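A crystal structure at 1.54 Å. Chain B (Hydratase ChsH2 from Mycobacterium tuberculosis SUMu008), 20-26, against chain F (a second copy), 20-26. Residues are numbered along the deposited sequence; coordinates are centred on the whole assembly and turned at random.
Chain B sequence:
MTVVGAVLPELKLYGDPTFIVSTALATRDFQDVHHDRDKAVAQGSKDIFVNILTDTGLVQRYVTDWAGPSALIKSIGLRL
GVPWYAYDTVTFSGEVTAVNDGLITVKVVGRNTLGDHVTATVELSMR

Chain B, residues 20-26: IVSTALA
Chain F 20-26: IVSTALA

Two helices that cross steeply can meet through very few side chains, and the contact between two copies of the hydratase ChsH2 is a compact example. Residues 20-26 of chains B and F are each fully helical, continuing helices that begin earlier in their chains, with phi between -58° and -72° and psi between -39° and -49° from I20 to A24 in both chains, then about -30° at L25 and -21° to -22° at A26. Within each stretch the backbone bonds i to i+4: in chain B, A24(B) N to I20(B) O is 3.2 Å, L25(B) N to V21(B) O 3.0 Å and A26(B) N to S22(B) O 2.9 Å, and chain F repeats the pattern. The axes approach to 11.1 Å, and their N-to-C directions differ by 77°, a signed crossing angle of -77°. The register is symmetric: the CA atoms of V21(B) and V21(F) lie 8.3 Å apart, while S22(B) CA to L25(F) CA and L25(B) CA to S22(F) CA are both 7.7 Å.

Walking along chain B, I20(B) comes first and takes no part; its side chain, chi1 m and chi2 t, stays out of reach of the other stretch and is buried elsewhere in the structure. V21(B) opens the contact. Its CA-to-CB bond points toward chain F, and with chi1 at 172° (t) its CG1 meets V21(F) CG1 at 3.5 Å, the closest approach between the stretches. V21(B) CG1 also lies 4.1 Å from L25(F) CD2. A short, branched side chain suits this position, since it presents a methyl to its own counterpart across a modest CA separation.

S22(B) points sideways, and its small size leaves the backbone accessible: S22(B) CA is 3.9 Å from L25(F) CD2, closer than the side-chain approach of S22(B) CB to that methyl, 4.5 Å. Its chi1 is p (64°), and OG hydrogen-bonds to a residue just outside the stretch, so the polar group is satisfied without a partner across the contact. T23(B), chi1 p (55°), points away, and its OG1 likewise bonds just beyond the stretch. A24(B) remains out of reach.

One turn after V21(B), L25(B) returns toward chain F and loses 58 Å² to it, the largest share in its stretch. Chi1 at -89° (m) and chi2 at 65° (p) carry CD2 to three neighbours: V21(F) CG1 at 4.1 Å from L25(B) CD2, S22(F) CA at 3.9 Å from it, and L25(F) CD2 at 4.0 Å from it. Leucine is long enough to place one methyl, L25(B) CD2, where it touches both the serine backbone and its own counterpart. A26(B) then points sideways, without contact.

Chain F answers with nearly identical rotamers, V21(F) t at 173° and L25(F) m, p at -88° and 63°. Together the stretches bury 214 Å², and no hydrogen bond crosses between them. The general lesson is economical: residues spaced i and i+4 place apolar methyls on one helical face, and a small residue beside them admits the partner's leucine.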

# COMPACT_ATOMS: atom_id res chain seq x y z
N ILE B 20 -1.96 11.29 0.24
CA ILE B 20 -0.58 11.20 -0.22
C ILE B 20 0.01 9.82 0.04
O ILE B 20 0.63 9.23 -0.85
CB ILE B 20 0.28 12.28 0.43
CG1 ILE B 20 -0.31 13.65 0.07
CG2 ILE B 20 1.74 12.15 -0.04
CD1 ILE B 20 0.58 14.81 0.48
N VAL B 21 -0.17 9.32 1.26
CA VAL B 21 0.37 8.01 1.63
C VAL B 21 -0.30 6.87 0.86
O VAL B 21 0.39 5.98 0.31
CB VAL B 21 0.22 7.81 3.14
CG1 VAL B 21 0.58 6.38 3.55
CG2 VAL B 21 1.10 8.78 3.90
N SER B 22 -1.64 6.87 0.83
CA SER B 22 -2.36 5.76 0.19
C SER B 22 -2.09 5.69 -1.30
O SER B 22 -1.98 4.58 -1.85
CB SER B 22 -3.86 5.84 0.48
OG SER B 22 -4.41 7.01 -0.09
N THR B 23 -2.01 6.83 -1.98
CA THR B 23 -1.72 6.80 -3.41
C THR B 23 -0.30 6.32 -3.67
O THR B 23 -0.06 5.51 -4.56
CB THR B 23 -1.97 8.16 -4.10
OG1 THR B 23 -1.22 9.20 -3.45
CG2 THR B 23 -3.48 8.48 -4.12
N ALA B 24 0.66 6.81 -2.89
CA ALA B 24 2.04 6.38 -3.10
C ALA B 24 2.15 4.88 -2.96
O ALA B 24 2.74 4.20 -3.83
CB ALA B 24 2.98 7.09 -2.12
N LEU B 25 1.59 4.33 -1.89
CA LEU B 25 1.72 2.89 -1.68
C LEU B 25 0.89 2.07 -2.66
O LEU B 25 1.30 0.96 -3.05
CB LEU B 25 1.45 2.50 -0.22
CG LEU B 25 2.71 2.54 0.65
CD1 LEU B 25 3.26 3.96 0.79
CD2 LEU B 25 2.45 1.95 2.03
N ALA B 26 -0.24 2.61 -3.12
CA ALA B 26 -1.01 1.92 -4.16
C ALA B 26 -0.29 1.91 -5.51
O ALA B 26 -0.57 1.06 -6.37
CB ALA B 26 -2.40 2.51 -4.32
N ILE F 20 5.89 1.11 10.03
CA ILE F 20 4.56 1.31 10.60
C ILE F 20 3.53 1.56 9.50
O ILE F 20 2.45 0.96 9.50
CB ILE F 20 4.58 2.47 11.60
CG1 ILE F 20 5.54 2.14 12.74
CG2 ILE F 20 3.16 2.77 12.10
CD1 ILE F 20 5.54 3.15 13.89
N VAL F 21 3.88 2.41 8.54
CA VAL F 21 2.95 2.75 7.46
C VAL F 21 2.72 1.57 6.52
O VAL F 21 1.57 1.21 6.20
CB VAL F 21 3.43 3.97 6.68
CG1 VAL F 21 2.57 4.22 5.46
CG2 VAL F 21 3.46 5.20 7.59
N SER F 22 3.81 0.94 6.08
CA SER F 22 3.69 -0.16 5.13
C SER F 22 2.94 -1.36 5.71
O SER F 22 2.15 -1.97 5.00
CB SER F 22 5.06 -0.57 4.56
OG SER F 22 5.89 -1.10 5.56
N THR F 23 3.18 -1.69 6.97
CA THR F 23 2.44 -2.78 7.59
C THR F 23 0.96 -2.43 7.75
O THR F 23 0.09 -3.23 7.42
CB THR F 23 3.02 -3.22 8.94
OG1 THR F 23 3.13 -2.11 9.83
CG2 THR F 23 4.41 -3.85 8.74
N ALA F 24 0.67 -1.22 8.21
CA ALA F 24 -0.72 -0.83 8.35
C ALA F 24 -1.46 -0.95 7.02
O ALA F 24 -2.54 -1.55 6.97
CB ALA F 24 -0.85 0.58 8.91
N LEU F 25 -0.89 -0.40 5.95
CA LEU F 25 -1.59 -0.42 4.67
C LEU F 25 -1.64 -1.82 4.04
O LEU F 25 -2.62 -2.14 3.36
CB LEU F 25 -1.07 0.63 3.68
CG LEU F 25 -1.78 1.98 3.84
CD1 LEU F 25 -1.57 2.63 5.20
CD2 LEU F 25 -1.38 2.90 2.72
N ALA F 26 -0.63 -2.64 4.30
CA ALA F 26 -0.66 -4.02 3.81
C ALA F 26 -1.71 -4.84 4.56
O ALA F 26 -2.14 -5.89 4.07
CB ALA F 26 0.72 -4.68 3.93